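Local coordinates for periplasmic sugar-binding domain protein (Pseudomonas fluorescens Pf-5, PDB 3H75), which probably binds carbohydrate in the periplasm, as a two-domain member of the bacterial solute-binding protein 2 family, at residues S21-L35 with H262-H274. Numbering follows the deposited sequence.
Sequences SYSQFMQAAARDLGL and HFTLGGWALVALH
Tyr22 and Met26 of helix 17-33 lie against Gly266 of helix 265-277, a worked example of how glycines let two helices approach closely: the axes of the segments 21-33 and 265-274 come within 7.6 Å, running in nearly the same direction at 29°. The hollow at Gly266 takes two bumps, Met26 CG, 3.4 Å from Gly266 C, and the Tyr22 ring, whose CZ lies 3.4 Å from Gly266 N. The Tyr22 hydroxyl is hydrogen-bonded to Asn93 OD1; with an alanine in place of the tyrosine, Asn93 would probably lose this partner and a gap would open beside Gly266 and Leu265. Because Gly267 also lacks a CB, the Phe25 ring comes right up to its backbone. Beside the glycines a water donates to Tyr22 O and to Phe263 O and accepts a weak bond from Gly267 N, bridging the two backbones. With its CG turned anti to the backbone N (chi1 -165°), Phe25 reaches across into an aromatic cluster. Its edge meets the face of Trp268, the planes at 85°, while one of its own faces receives the edge of Phe263 and Thr264 CG2 sits over a face at 4.0 Å from the centroid. Farther along, the bump comes from helix 265-277: Leu270 is a knob in a hole formed by Met26, Ala29, Ala30 and Leu33, its CD1 3.8 Å from selenomethionine Met26 CE. Leu33 CD2 lies over one face of the His274 imidazole in a CH-pi contact. In this two-domain periplasmic-binding-protein fold, helix 265-277 follows strand 257-260 of the mixed sheet yet packs beside helix 17-33 on the parallel sheet, where Met26 and Leu270 rest on Met67 of strand 65-69 and Ala30 meets Leu37 of strand 36-41, while helix 319-322 adds Phe319 against Ala29 and Leu33 and Leu322 against Trp268.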
loop_
_atom_site.group_PDB
_atom_site.type_symbol
_atom_site.label_atom_id
_atom_site.label_comp_id
_atom_site.label_asym_id
_atom_site.label_seq_id
_atom_site.Cartn_x
_atom_site.Cartn_y
_atom_site.Cartn_z
ATOM N N SER A 21 -0.700 7.095 -8.096
ATOM C CA SER A 21 0.541 6.432 -8.478
ATOM C C SER A 21 0.285 4.965 -8.816
ATOM O O SER A 21 0.902 4.405 -9.724
ATOM C CB SER A 21 1.572 6.543 -7.352
ATOM O OG SER A 21 2.010 7.885 -7.227
ATOM N N TYR A 22 -0.636 4.352 -8.080
ATOM C CA TYR A 22 -1.005 2.956 -8.292
ATOM C C TYR A 22 -1.614 2.864 -9.695
ATOM O O TYR A 22 -1.272 1.974 -10.474
ATOM C CB TYR A 22 -2.032 2.548 -7.233
ATOM C CG TYR A 22 -2.294 1.064 -7.088
ATOM C CD1 TYR A 22 -1.699 0.326 -6.063
ATOM C CD2 TYR A 22 -3.203 0.412 -7.923
ATOM C CE1 TYR A 22 -2.010 -1.020 -5.863
ATOM C CE2 TYR A 22 -3.518 -0.936 -7.734
ATOM C CZ TYR A 22 -2.926 -1.642 -6.699
ATOM O OH TYR A 22 -3.285 -2.947 -6.464
ATOM N N SER A 23 -2.508 3.799 -10.008
ATOM C CA SER A 23 -3.159 3.842 -11.314
ATOM C C SER A 23 -2.177 4.082 -12.454
ATOM O O SER A 23 -2.230 3.404 -13.481
ATOM C CB SER A 23 -4.225 4.942 -11.343
ATOM O OG SER A 23 -5.317 4.616 -10.507
ATOM N N GLN A 24 -1.279 5.045 -12.274
ATOM C CA GLN A 24 -0.312 5.364 -13.314
ATOM C C GLN A 24 0.600 4.188 -13.629
ATOM O O GLN A 24 0.945 3.962 -14.794
ATOM C CB GLN A 24 0.525 6.585 -12.918
ATOM C CG GLN A 24 -0.300 7.851 -12.737
ATOM C CD GLN A 24 -1.111 8.201 -13.971
ATOM O OE1 GLN A 24 -0.557 8.506 -15.025
ATOM N NE2 GLN A 24 -2.437 8.153 -13.846
ATOM N N PHE A 25 0.988 3.433 -12.605
ATOM C CA PHE A 25 1.850 2.276 -12.817
ATOM C C PHE A 25 1.076 1.231 -13.625
ATOM O O PHE A 25 1.622 0.613 -14.541
ATOM C CB PHE A 25 2.301 1.682 -11.475
ATOM C CG PHE A 25 3.455 0.723 -11.595
ATOM C CD1 PHE A 25 4.733 1.191 -11.889
ATOM C CD2 PHE A 25 3.268 -0.649 -11.431
ATOM C CE1 PHE A 25 5.813 0.304 -12.019
ATOM C CE2 PHE A 25 4.339 -1.542 -11.561
ATOM C CZ PHE A 25 5.614 -1.060 -11.855
HETATM N N MSE A 26 -0.200 1.046 -13.292
HETATM C CA MSE A 26 -1.037 0.090 -14.009
HETATM C C MSE A 26 -1.211 0.500 -15.465
HETATM O O MSE A 26 -1.157 -0.342 -16.360
HETATM C CB MSE A 26 -2.427 -0.007 -13.377
HETATM C CG MSE A 26 -2.483 -0.703 -12.038
HETATM SE SE MSE A 26 -4.312 -0.782 -11.378
HETATM C CE MSE A 26 -4.993 -2.149 -12.563
ATOM N N GLN A 27 -1.429 1.790 -15.699
ATOM C CA GLN A 27 -1.622 2.270 -17.060
ATOM C C GLN A 27 -0.378 2.022 -17.902
ATOM O O GLN A 27 -0.477 1.691 -19.086
ATOM C CB GLN A 27 -2.000 3.752 -17.051
ATOM C CG GLN A 27 -3.293 4.009 -16.295
ATOM C CD GLN A 27 -3.788 5.428 -16.428
ATOM O OE1 GLN A 27 -3.029 6.382 -16.266
ATOM N NE2 GLN A 27 -5.077 5.577 -16.712
ATOM N N ALA A 28 0.794 2.166 -17.291
ATOM C CA ALA A 28 2.037 1.919 -18.006
ATOM C C ALA A 28 2.059 0.441 -18.387
ATOM O O ALA A 28 2.429 0.080 -19.503
ATOM C CB ALA A 28 3.232 2.258 -17.123
ATOM N N ALA A 29 1.647 -0.413 -17.456
ATOM C CA ALA A 29 1.616 -1.849 -17.705
ATOM C C ALA A 29 0.588 -2.195 -18.777
ATOM O O ALA A 29 0.849 -3.032 -19.641
ATOM C CB ALA A 29 1.302 -2.600 -16.418
ATOM N N ALA A 30 -0.575 -1.551 -18.723
ATOM C CA ALA A 30 -1.633 -1.800 -19.698
ATOM C C ALA A 30 -1.176 -1.458 -21.111
ATOM O O ALA A 30 -1.452 -2.198 -22.058
ATOM C CB ALA A 30 -2.881 -0.991 -19.344
ATOM N N ARG A 31 -0.480 -0.336 -21.256
ATOM C CA ARG A 31 0.007 0.076 -22.568
ATOM C C ARG A 31 1.033 -0.906 -23.120
ATOM O O ARG A 31 0.978 -1.284 -24.291
ATOM C CB ARG A 31 0.633 1.473 -22.497
ATOM C CG ARG A 31 -0.365 2.602 -22.286
ATOM C CD ARG A 31 0.289 3.962 -22.505
ATOM N NE ARG A 31 1.284 4.282 -21.484
ATOM C CZ ARG A 31 0.992 4.732 -20.268
ATOM N NH1 ARG A 31 -0.273 4.918 -19.914
ATOM N NH2 ARG A 31 1.963 5.000 -19.405
ATOM N N ASP A 32 1.963 -1.323 -22.268
ATOM C CA ASP A 32 3.012 -2.245 -22.680
ATOM C C ASP A 32 2.492 -3.654 -22.955
ATOM O O ASP A 32 3.003 -4.347 -23.836
ATOM C CB ASP A 32 4.108 -2.292 -21.609
ATOM C CG ASP A 32 5.382 -2.956 -22.100
ATOM O OD1 ASP A 32 5.892 -2.551 -23.167
ATOM O OD2 ASP A 32 5.881 -3.875 -21.420
ATOM N N LEU A 33 1.464 -4.066 -22.215
ATOM C CA LEU A 33 0.884 -5.400 -22.359
ATOM C C LEU A 33 -0.240 -5.494 -23.390
ATOM O O LEU A 33 -0.730 -6.587 -23.682
ATOM C CB LEU A 33 0.367 -5.885 -21.001
ATOM C CG LEU A 33 1.420 -6.076 -19.906
ATOM C CD1 LEU A 33 0.739 -6.251 -18.557
ATOM C CD2 LEU A 33 2.283 -7.280 -20.233
ATOM N N GLY A 34 -0.650 -4.354 -23.935
ATOM C CA GLY A 34 -1.715 -4.353 -24.924
ATOM C C GLY A 34 -3.060 -4.708 -24.324
ATOM O O GLY A 34 -3.862 -5.410 -24.940
ATOM N N LEU A 35 -3.304 -4.223 -23.112
ATOM C CA LEU A 35 -4.559 -4.483 -22.420
ATOM C C LEU A 35 -5.444 -3.246 -22.440
ATOM O O LEU A 35 -4.950 -2.114 -22.449
ATOM C CB LEU A 35 -4.302 -4.875 -20.957
ATOM C CG LEU A 35 -3.490 -6.134 -20.646
ATOM C CD1 LEU A 35 -3.327 -6.280 -19.134
ATOM C CD2 LEU A 35 -4.189 -7.346 -21.224
ATOM N N HIS A 262 4.517 -1.085 -2.508
ATOM C CA HIS A 262 3.216 -1.654 -2.831
ATOM C C HIS A 262 2.416 -0.924 -3.906
ATOM O O HIS A 262 1.415 -1.449 -4.394
ATOM C CB HIS A 262 2.371 -1.840 -1.557
ATOM C CG HIS A 262 1.851 -0.569 -0.960
ATOM N ND1 HIS A 262 2.643 0.540 -0.748
ATOM C CD2 HIS A 262 0.632 -0.258 -0.459
ATOM C CE1 HIS A 262 1.937 1.475 -0.141
ATOM N NE2 HIS A 262 0.712 1.017 0.046
ATOM N N PHE A 263 2.853 0.270 -4.296
ATOM C CA PHE A 263 2.137 1.003 -5.333
ATOM C C PHE A 263 2.300 0.298 -6.675
ATOM O O PHE A 263 1.601 0.611 -7.634
ATOM C CB PHE A 263 2.636 2.453 -5.437
ATOM C CG PHE A 263 3.961 2.606 -6.141
ATOM C CD1 PHE A 263 4.019 2.828 -7.519
ATOM C CD2 PHE A 263 5.149 2.538 -5.425
ATOM C CE1 PHE A 263 5.247 2.976 -8.169
ATOM C CE2 PHE A 263 6.375 2.683 -6.064
ATOM C CZ PHE A 263 6.425 2.904 -7.436
ATOM N N THR A 264 3.219 -0.661 -6.733
ATOM C CA THR A 264 3.466 -1.402 -7.968
ATOM C C THR A 264 2.561 -2.622 -8.127
ATOM O O THR A 264 2.505 -3.211 -9.203
ATOM C CB THR A 264 4.917 -1.927 -8.033
ATOM O OG1 THR A 264 5.148 -2.808 -6.926
ATOM C CG2 THR A 264 5.914 -0.781 -7.997
ATOM N N LEU A 265 1.848 -3.002 -7.071
ATOM C CA LEU A 265 1.021 -4.206 -7.129
ATOM C C LEU A 265 0.052 -4.291 -8.302
ATOM O O LEU A 265 -0.086 -5.354 -8.909
ATOM C CB LEU A 265 0.264 -4.398 -5.812
ATOM C CG LEU A 265 -0.185 -5.843 -5.557
ATOM C CD1 LEU A 265 -0.285 -6.090 -4.061
ATOM C CD2 LEU A 265 -1.506 -6.102 -6.244
ATOM N N GLY A 266 -0.612 -3.185 -8.619
ATOM C CA GLY A 266 -1.552 -3.186 -9.727
ATOM C C GLY A 266 -0.905 -3.571 -11.048
ATOM O O GLY A 266 -1.506 -4.283 -11.859
ATOM N N GLY A 267 0.317 -3.098 -11.271
ATOM C CA GLY A 267 1.022 -3.413 -12.504
ATOM C C GLY A 267 1.332 -4.893 -12.605
ATOM O O GLY A 267 1.158 -5.512 -13.661
ATOM N N TRP A 268 1.800 -5.469 -11.505
ATOM C CA TRP A 268 2.124 -6.891 -11.479
ATOM C C TRP A 268 0.842 -7.686 -11.698
ATOM O O TRP A 268 0.849 -8.729 -12.347
ATOM C CB TRP A 268 2.728 -7.280 -10.130
ATOM C CG TRP A 268 3.872 -6.428 -9.670
ATOM C CD1 TRP A 268 4.179 -6.121 -8.375
ATOM C CD2 TRP A 268 4.879 -5.797 -10.479
ATOM N NE1 TRP A 268 5.310 -5.342 -8.324
ATOM C CE2 TRP A 268 5.760 -5.126 -9.600
ATOM C CE3 TRP A 268 5.122 -5.732 -11.859
ATOM C CZ2 TRP A 268 6.866 -4.397 -10.055
ATOM C CZ3 TRP A 268 6.223 -5.007 -12.311
ATOM C CH2 TRP A 268 7.079 -4.348 -11.408
ATOM N N ALA A 269 -0.259 -7.189 -11.140
ATOM C CA ALA A 269 -1.547 -7.854 -11.286
ATOM C C ALA A 269 -1.931 -7.940 -12.760
ATOM O O ALA A 269 -2.460 -8.956 -13.211
ATOM C CB ALA A 269 -2.625 -7.096 -10.505
ATOM N N LEU A 270 -1.663 -6.879 -13.515
ATOM C CA LEU A 270 -2.007 -6.889 -14.935
ATOM C C LEU A 270 -1.138 -7.874 -15.710
ATOM O O LEU A 270 -1.590 -8.459 -16.696
ATOM C CB LEU A 270 -1.916 -5.478 -15.527
ATOM C CG LEU A 270 -3.014 -4.543 -14.992
ATOM C CD1 LEU A 270 -2.877 -3.162 -15.591
ATOM C CD2 LEU A 270 -4.382 -5.112 -15.320
ATOM N N VAL A 271 0.103 -8.070 -15.269
ATOM C CA VAL A 271 0.970 -9.038 -15.935
ATOM C C VAL A 271 0.343 -10.414 -15.721
ATOM O O VAL A 271 0.250 -11.220 -16.649
ATOM C CB VAL A 271 2.395 -9.058 -15.339
ATOM C CG1 VAL A 271 3.191 -10.218 -15.934
ATOM C CG2 VAL A 271 3.099 -7.742 -15.623
ATOM N N ALA A 272 -0.089 -10.678 -14.491
ATOM C CA ALA A 272 -0.710 -11.957 -14.162
ATOM C C ALA A 272 -2.010 -12.175 -14.937
ATOM O O ALA A 272 -2.261 -13.275 -15.442
ATOM C CB ALA A 272 -0.971 -12.046 -12.660
ATOM N N LEU A 273 -2.840 -11.138 -15.033
ATOM C CA LEU A 273 -4.102 -11.266 -15.754
ATOM C C LEU A 273 -3.845 -11.422 -17.244
ATOM O O LEU A 273 -4.542 -12.173 -17.928
ATOM C CB LEU A 273 -5.005 -10.057 -15.491
ATOM C CG LEU A 273 -5.485 -9.954 -14.040
ATOM C CD1 LEU A 273 -6.450 -8.786 -13.904
ATOM C CD2 LEU A 273 -6.158 -11.252 -13.621
ATOM N N HIS A 274 -2.846 -10.705 -17.745
ATOM C CA HIS A 274 -2.473 -10.795 -19.151
ATOM C C HIS A 274 -2.139 -12.249 -19.464
ATOM O O HIS A 274 -2.576 -12.799 -20.478
ATOM C CB HIS A 274 -1.261 -9.893 -19.416
ATOM C CG HIS A 274 -0.562 -10.169 -20.711
ATOM N ND1 HIS A 274 0.328 -11.207 -20.871
ATOM C CD2 HIS A 274 -0.607 -9.525 -21.904
ATOM C CE1 HIS A 274 0.807 -11.191 -22.104
ATOM N NE2 HIS A 274 0.255 -10.180 -22.750
HETATM O O HOH W 1 0.186 -0.475 -9.620
#